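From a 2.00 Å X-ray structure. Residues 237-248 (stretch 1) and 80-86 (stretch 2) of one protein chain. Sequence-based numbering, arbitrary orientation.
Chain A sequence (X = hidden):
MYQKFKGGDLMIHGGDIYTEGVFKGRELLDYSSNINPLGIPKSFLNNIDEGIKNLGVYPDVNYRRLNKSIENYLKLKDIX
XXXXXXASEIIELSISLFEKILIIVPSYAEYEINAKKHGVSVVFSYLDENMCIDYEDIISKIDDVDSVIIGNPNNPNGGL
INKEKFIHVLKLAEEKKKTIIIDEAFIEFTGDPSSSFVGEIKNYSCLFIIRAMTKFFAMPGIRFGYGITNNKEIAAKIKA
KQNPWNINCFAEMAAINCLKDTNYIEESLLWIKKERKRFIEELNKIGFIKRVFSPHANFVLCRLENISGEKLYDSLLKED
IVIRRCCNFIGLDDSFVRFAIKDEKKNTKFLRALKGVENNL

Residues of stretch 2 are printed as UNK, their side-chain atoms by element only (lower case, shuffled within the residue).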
ATOM      1  N   LYS A 237     -12.787  -0.195  12.708  1.00 32.84           N
ATOM      2  CA  LYS A 237     -12.795   1.201  12.281  1.00 35.72           C
ATOM      3  C   LYS A 237     -11.604   1.559  11.372  1.00 41.19           C
ATOM      4  O   LYS A 237     -11.719   2.382  10.453  1.00 34.17           O
ATOM      5  CB  LYS A 237     -12.817   2.118  13.508  1.00 44.53           C
ATOM      6  CG  LYS A 237     -14.063   2.008  14.368  1.00 48.29           C
ATOM      7  CD  LYS A 237     -13.889   2.811  15.655  1.00 58.25           C
ATOM      8  CE  LYS A 237     -15.146   2.816  16.508  1.00 56.69           C
ATOM      9  NZ  LYS A 237     -14.958   3.614  17.742  1.00 58.13           N
ATOM     10  N   ILE A 238     -10.456   0.944  11.641  1.00 37.84           N
ATOM     11  CA  ILE A 238      -9.268   1.169  10.841  1.00 35.32           C
ATOM     12  C   ILE A 238      -9.375   0.454   9.503  1.00 34.44           C
ATOM     13  O   ILE A 238      -8.920   0.971   8.480  1.00 34.00           O
ATOM     14  CB  ILE A 238      -7.994   0.730  11.581  1.00 28.72           C
ATOM     15  CG1 ILE A 238      -7.757   1.641  12.787  1.00 29.03           C
ATOM     16  CG2 ILE A 238      -6.819   0.783  10.638  1.00 34.35           C
ATOM     17  CD1 ILE A 238      -6.776   1.095  13.775  1.00 35.48           C
ATOM     18  N   LYS A 239      -9.986  -0.730   9.517  1.00 33.14           N
ATOM     19  CA  LYS A 239     -10.214  -1.505   8.300  1.00 28.17           C
ATOM     20  C   LYS A 239     -11.205  -0.759   7.430  1.00 34.43           C
ATOM     21  O   LYS A 239     -11.020  -0.629   6.219  1.00 42.93           O
ATOM     22  CB  LYS A 239     -10.738  -2.894   8.641  1.00 35.76           C
ATOM     23  CG  LYS A 239     -10.230  -4.014   7.741  1.00 45.61           C
ATOM     24  CD  LYS A 239     -10.245  -5.335   8.505  1.00 56.23           C
ATOM     25  CE  LYS A 239      -9.396  -5.240   9.784  1.00 59.05           C
ATOM     26  NZ  LYS A 239      -9.699  -6.306  10.786  1.00 57.42           N
ATOM     27  N   ALA A 240     -12.248  -0.240   8.066  1.00 42.57           N
ATOM     28  CA  ALA A 240     -13.256   0.572   7.387  1.00 45.80           C
ATOM     29  C   ALA A 240     -12.636   1.736   6.611  1.00 46.57           C
ATOM     30  O   ALA A 240     -13.210   2.225   5.642  1.00 48.41           O
ATOM     31  CB  ALA A 240     -14.264   1.096   8.393  1.00 45.21           C
ATOM     32  N   LYS A 241     -11.458   2.174   7.038  1.00 46.11           N
ATOM     33  CA  LYS A 241     -10.784   3.285   6.384  1.00 43.76           C
ATOM     34  C   LYS A 241      -9.902   2.823   5.222  1.00 45.21           C
ATOM     35  O   LYS A 241      -9.708   3.554   4.247  1.00 54.79           O
ATOM     36  CB  LYS A 241      -9.965   4.085   7.405  1.00 45.22           C
ATOM     37  CG  LYS A 241     -10.807   4.719   8.501  1.00 43.71           C
ATOM     38  CD  LYS A 241     -10.054   5.824   9.220  1.00 42.03           C
ATOM     39  CE  LYS A 241     -11.012   6.702  10.002  1.00 45.79           C
ATOM     40  NZ  LYS A 241     -10.363   7.920  10.559  1.00 50.72           N
ATOM     41  N   GLN A 242      -9.382   1.605   5.320  1.00 33.44           N
ATOM     42  CA  GLN A 242      -8.387   1.126   4.363  1.00 37.75           C
ATOM     43  C   GLN A 242      -8.950   0.685   3.015  1.00 53.38           C
ATOM     44  O   GLN A 242     -10.138   0.844   2.725  1.00 53.50           O
ATOM     45  CB  GLN A 242      -7.590  -0.030   4.960  1.00 29.18           C
ATOM     46  CG  GLN A 242      -6.825   0.335   6.210  1.00 37.73           C
ATOM     47  CD  GLN A 242      -6.015  -0.824   6.736  1.00 45.13           C
ATOM     48  OE1 GLN A 242      -4.839  -0.961   6.412  1.00 48.95           O
ATOM     49  NE2 GLN A 242      -6.648  -1.681   7.536  1.00 38.54           N
ATOM     50  N   ASN A 243      -8.068   0.118   2.200  1.00 57.55           N
ATOM     51  CA  ASN A 243      -8.449  -0.451   0.922  1.00 54.65           C
ATOM     52  C   ASN A 243      -8.117  -1.943   0.883  1.00 46.32           C
ATOM     53  O   ASN A 243      -7.009  -2.349   1.244  1.00 46.97           O
ATOM     54  CB  ASN A 243      -7.726   0.284  -0.201  1.00 63.37           C
ATOM     55  CG  ASN A 243      -8.444   0.176  -1.520  1.00 64.02           C
ATOM     56  OD1 ASN A 243      -7.913  -0.373  -2.483  1.00 61.93           O
ATOM     57  ND2 ASN A 243      -9.667   0.694  -1.572  1.00 67.34           N
ATOM     58  N   PRO A 244      -9.084  -2.766   0.465  1.00 37.51           N
ATOM     59  CA  PRO A 244      -8.889  -4.215   0.337  1.00 31.31           C
ATOM     60  C   PRO A 244      -7.661  -4.527  -0.517  1.00 36.03           C
ATOM     61  O   PRO A 244      -7.255  -3.704  -1.335  1.00 38.51           O
ATOM     62  CB  PRO A 244     -10.162  -4.672  -0.360  1.00 41.02           C
ATOM     63  CG  PRO A 244     -11.188  -3.658   0.065  1.00 43.67           C
ATOM     64  CD  PRO A 244     -10.454  -2.355   0.118  1.00 38.82           C
ATOM     65  N   TRP A 245      -7.075  -5.700  -0.304  1.00 33.20           N
ATOM     66  CA  TRP A 245      -5.757  -6.049  -0.842  1.00 37.72           C
ATOM     67  C   TRP A 245      -4.654  -4.965  -0.761  1.00 38.00           C
ATOM     68  O   TRP A 245      -3.907  -4.778  -1.721  1.00 45.01           O
ATOM     69  CB  TRP A 245      -5.894  -6.533  -2.282  1.00 39.62           C
ATOM     70  CG  TRP A 245      -6.919  -7.587  -2.441  1.00 45.65           C
ATOM     71  CD1 TRP A 245      -6.817  -8.896  -2.065  1.00 46.36           C
ATOM     72  CD2 TRP A 245      -8.219  -7.436  -3.024  1.00 45.83           C
ATOM     73  NE1 TRP A 245      -7.976  -9.566  -2.377  1.00 49.28           N
ATOM     74  CE2 TRP A 245      -8.850  -8.692  -2.969  1.00 46.96           C
ATOM     75  CE3 TRP A 245      -8.908  -6.358  -3.593  1.00 44.57           C
ATOM     76  CZ2 TRP A 245     -10.139  -8.901  -3.457  1.00 51.63           C
ATOM     77  CZ3 TRP A 245     -10.188  -6.569  -4.070  1.00 42.67           C
ATOM     78  CH2 TRP A 245     -10.790  -7.827  -4.001  1.00 46.37           C
ATOM     79  N   ASN A 246      -4.522  -4.269   0.365  1.00 28.87           N
ATOM     80  CA  ASN A 246      -3.460  -3.265   0.486  1.00 33.69           C
ATOM     81  C   ASN A 246      -2.066  -3.877   0.685  1.00 36.78           C
ATOM     82  O   ASN A 246      -1.058  -3.167   0.713  1.00 41.26           O
ATOM     83  CB  ASN A 246      -3.754  -2.294   1.629  1.00 30.74           C
ATOM     84  CG  ASN A 246      -3.744  -2.976   2.985  1.00 30.85           C
ATOM     85  OD1 ASN A 246      -4.227  -4.100   3.138  1.00 35.02           O
ATOM     86  ND2 ASN A 246      -3.191  -2.297   3.977  1.00 25.26           N
ATOM     87  N   ILE A 247      -2.018  -5.195   0.832  1.00 35.43           N
ATOM     88  CA  ILE A 247      -0.776  -5.907   1.133  1.00 31.47           C
ATOM     89  C   ILE A 247      -0.332  -6.745  -0.058  1.00 28.07           C
ATOM     90  O   ILE A 247      -0.980  -7.716  -0.403  1.00 34.29           O
ATOM     91  CB  ILE A 247      -0.959  -6.842   2.361  1.00 29.09           C
ATOM     92  CG1 ILE A 247      -1.504  -6.064   3.556  1.00 32.22           C
ATOM     93  CG2 ILE A 247       0.333  -7.560   2.727  1.00 27.36           C
ATOM     94  CD1 ILE A 247      -0.733  -4.805   3.867  1.00 36.23           C
ATOM     95  N   ASN A 248       0.771  -6.367  -0.691  1.00 37.60           N
ATOM     96  CA  ASN A 248       1.299  -7.136  -1.824  1.00 35.27           C
ATOM     97  C   ASN A 248       1.695  -8.566  -1.436  1.00 36.22           C
ATOM     98  O   ASN A 248       1.892  -8.866  -0.257  1.00 31.00           O
ATOM     99  CB  ASN A 248       2.495  -6.417  -2.448  1.00 26.94           C
ATOM    100  CG  ASN A 248       3.774  -6.607  -1.646  1.00 23.96           C
ATOM    101  OD1 ASN A 248       4.168  -5.735  -0.873  1.00 30.26           O
ATOM    102  ND2 ASN A 248       4.430  -7.746  -1.831  1.00 27.80           N
ATOM    103  N   UNK A  80      -7.867  -8.043  17.482  1.00 27.65           N
ATOM    104  CA  UNK A  80      -7.925  -7.265  16.261  1.00 21.36           C
ATOM    105  C   UNK A  80      -6.536  -7.240  15.633  1.00 32.41           C
ATOM    106  O   UNK A  80      -5.518  -7.101  16.332  1.00 25.09           O
ATOM    107  N   UNK A  81      -6.494  -7.392  14.313  1.00 41.54           N
ATOM    108  CA  UNK A  81      -5.252  -7.296  13.562  1.00 32.50           C
ATOM    109  C   UNK A  81      -5.494  -6.398  12.354  1.00 34.09           C
ATOM    110  O   UNK A  81      -6.444  -6.595  11.602  1.00 32.55           O
ATOM    111  c   UNK A  81      -4.541  -9.599  14.307  1.00 31.09           C
ATOM    112  c   UNK A  81      -4.759  -8.679  13.104  1.00 31.95           C
ATOM    113  c   UNK A  81      -3.470  -8.542  12.293  1.00 37.94           C
ATOM    114  c   UNK A  81      -4.361 -11.050  13.927  1.00 26.05           C
ATOM    115  N   UNK A  82      -4.649  -5.390  12.186  1.00 34.28           N
ATOM    116  CA  UNK A  82      -4.770  -4.498  11.047  1.00 33.96           C
ATOM    117  C   UNK A  82      -3.486  -4.564  10.247  1.00 30.30           C
ATOM    118  O   UNK A  82      -2.403  -4.467  10.808  1.00 29.94           O
ATOM    119  c   UNK A  82      -4.184  -2.542  12.540  1.00 38.84           C
ATOM    120  c   UNK A  82      -6.572  -2.951  11.925  1.00 36.29           C
ATOM    121  c   UNK A  82      -5.115  -3.041  11.460  1.00 40.97           C
ATOM    122  N   UNK A  83      -3.618  -4.768   8.937  1.00 33.57           N
ATOM    123  CA  UNK A  83      -2.469  -4.914   8.046  1.00 34.63           C
ATOM    124  C   UNK A  83      -2.165  -3.583   7.376  1.00 35.79           C
ATOM    125  O   UNK A  83      -3.069  -2.843   6.998  1.00 33.32           O
ATOM    126  c   UNK A  83      -2.094  -7.864   8.573  1.00 24.29           C
ATOM    127  c   UNK A  83      -3.169  -7.319   7.645  1.00 24.30           C
ATOM    128  c   UNK A  83      -2.726  -6.005   6.998  1.00 20.11           C
ATOM    129  c   UNK A  83      -3.564  -8.349   6.600  1.00 25.39           C
ATOM    130  N   UNK A  84      -0.886  -3.266   7.249  1.00 35.70           N
ATOM    131  CA  UNK A  84      -0.513  -2.004   6.656  1.00 27.90           C
ATOM    132  C   UNK A  84       0.610  -2.121   5.655  1.00 46.11           C
ATOM    133  O   UNK A  84       1.535  -2.923   5.818  1.00 52.08           O
ATOM    134  N   UNK A  85       0.505  -1.321   4.600  1.00 55.53           N
ATOM    135  CA  UNK A  85       1.595  -1.100   3.672  1.00 58.06           C
ATOM    136  C   UNK A  85       2.676  -0.329   4.436  1.00 51.38           C
ATOM    137  O   UNK A  85       2.826   0.882   4.269  1.00 55.10           O
ATOM    138  n   UNK A  85       2.160   0.736   0.583  1.00 61.94           N
ATOM    139  c   UNK A  85       1.983  -0.392   1.258  1.00 67.41           C
ATOM    140  c   UNK A  85       1.076  -0.302   2.473  1.00 63.82           C
ATOM    141  o   UNK A  85       2.500  -1.460   0.917  1.00 71.29           O
ATOM    142  N   UNK A  86       3.411  -1.045   5.289  1.00 40.22           N
ATOM    143  CA  UNK A  86       4.375  -0.447   6.198  1.00 24.99           C
ATOM    144  C   UNK A  86       3.728  -0.132   7.544  1.00 33.28           C
ATOM    145  O   UNK A  86       2.504  -0.065   7.642  1.00 33.70           O
TER
HETATM  146  O   HOH W   1       1.868  -3.631  -0.887  1.00 39.78           O

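Position 80 has backbone atoms alone, with nothing beyond CA, and it makes no contact with stretch 1. A residue without side-chain atoms is glycine, so this is G80, which opens the strand.

Position 81 carries four carbons, forked at the first, with one arm two carbons long. This is the pattern of a beta-branched aliphatic chain. Its CA-to-CB bond points away from stretch 1, so the position meets stretch 1 through its backbone: NZ of K239 gives a weak hydrogen bond to the carbonyl O of position 81, at 3.4 Å. The forked four-carbon chain identifies I81. The CB of K239 points sideways, and it is the end of the long chain that comes nearer to the strand.

At position 82 there are three carbons, one bearing the other two, and the CA-to-CB bond points toward stretch 1. The side chain meets the methyl of I238 and the aliphatic part of K239. One carbon carrying two methyls is valine, V82. Its CG1 lies 4.0 Å from CG2 of I238, an apolar contact between two buried residues, and 4.2 Å from CE of K239, so the last methylene of the lysine rests beside the valine while its amino group reaches the preceding carbonyl.

Position 83 again has four carbons, but the fork comes at the second, and its CB also points toward stretch 1. That CB packs 3.7 Å from CG1 of I247. Branching one carbon further out than at I81 makes this leucine, L83. Its carbonyl O accepts a hydrogen bond from ND2 of N246 at 3.1 Å, with a nearly straight N-H...O angle of 161°. The side chain of Q242 also approaches this carbonyl.

Position 84 shows no side-chain atoms. Its CA is 3.8 Å from ND2 of N246, and its carbonyl C is 3.5 Å from CD1 of I247. The residue is glycine, G84; a CB here would point away from stretch 1 and clash with the O of position 86, at 2.8 Å.

Position 85 has two carbons, the second carrying one oxygen and one nitrogen: a short carboxamide. Its backbone N lies 3.8 Å from CD1 of I247. This is asparagine, N85. A water donates to its OD1 at 2.9 Å and accepts from the backbone N of N248 at 3.0 Å, bridging the stretches.

Position 86 has no side chain and does not touch stretch 1. It is glycine, G86, and phi/psi of 92/162 would jam a CB against the carbonyl O of N85.

The contact combines two apolar pairs, I238 with V82 and I247 with L83, with polar side chains of stretch 1 that reach strand carbonyls. N246 makes the well-formed direct hydrogen bond, K239 adds a weak one, and the water extends the link at N85. Together the stretches bury 402 Å².

Stretch 2, residues 80-86: GIVLGNG
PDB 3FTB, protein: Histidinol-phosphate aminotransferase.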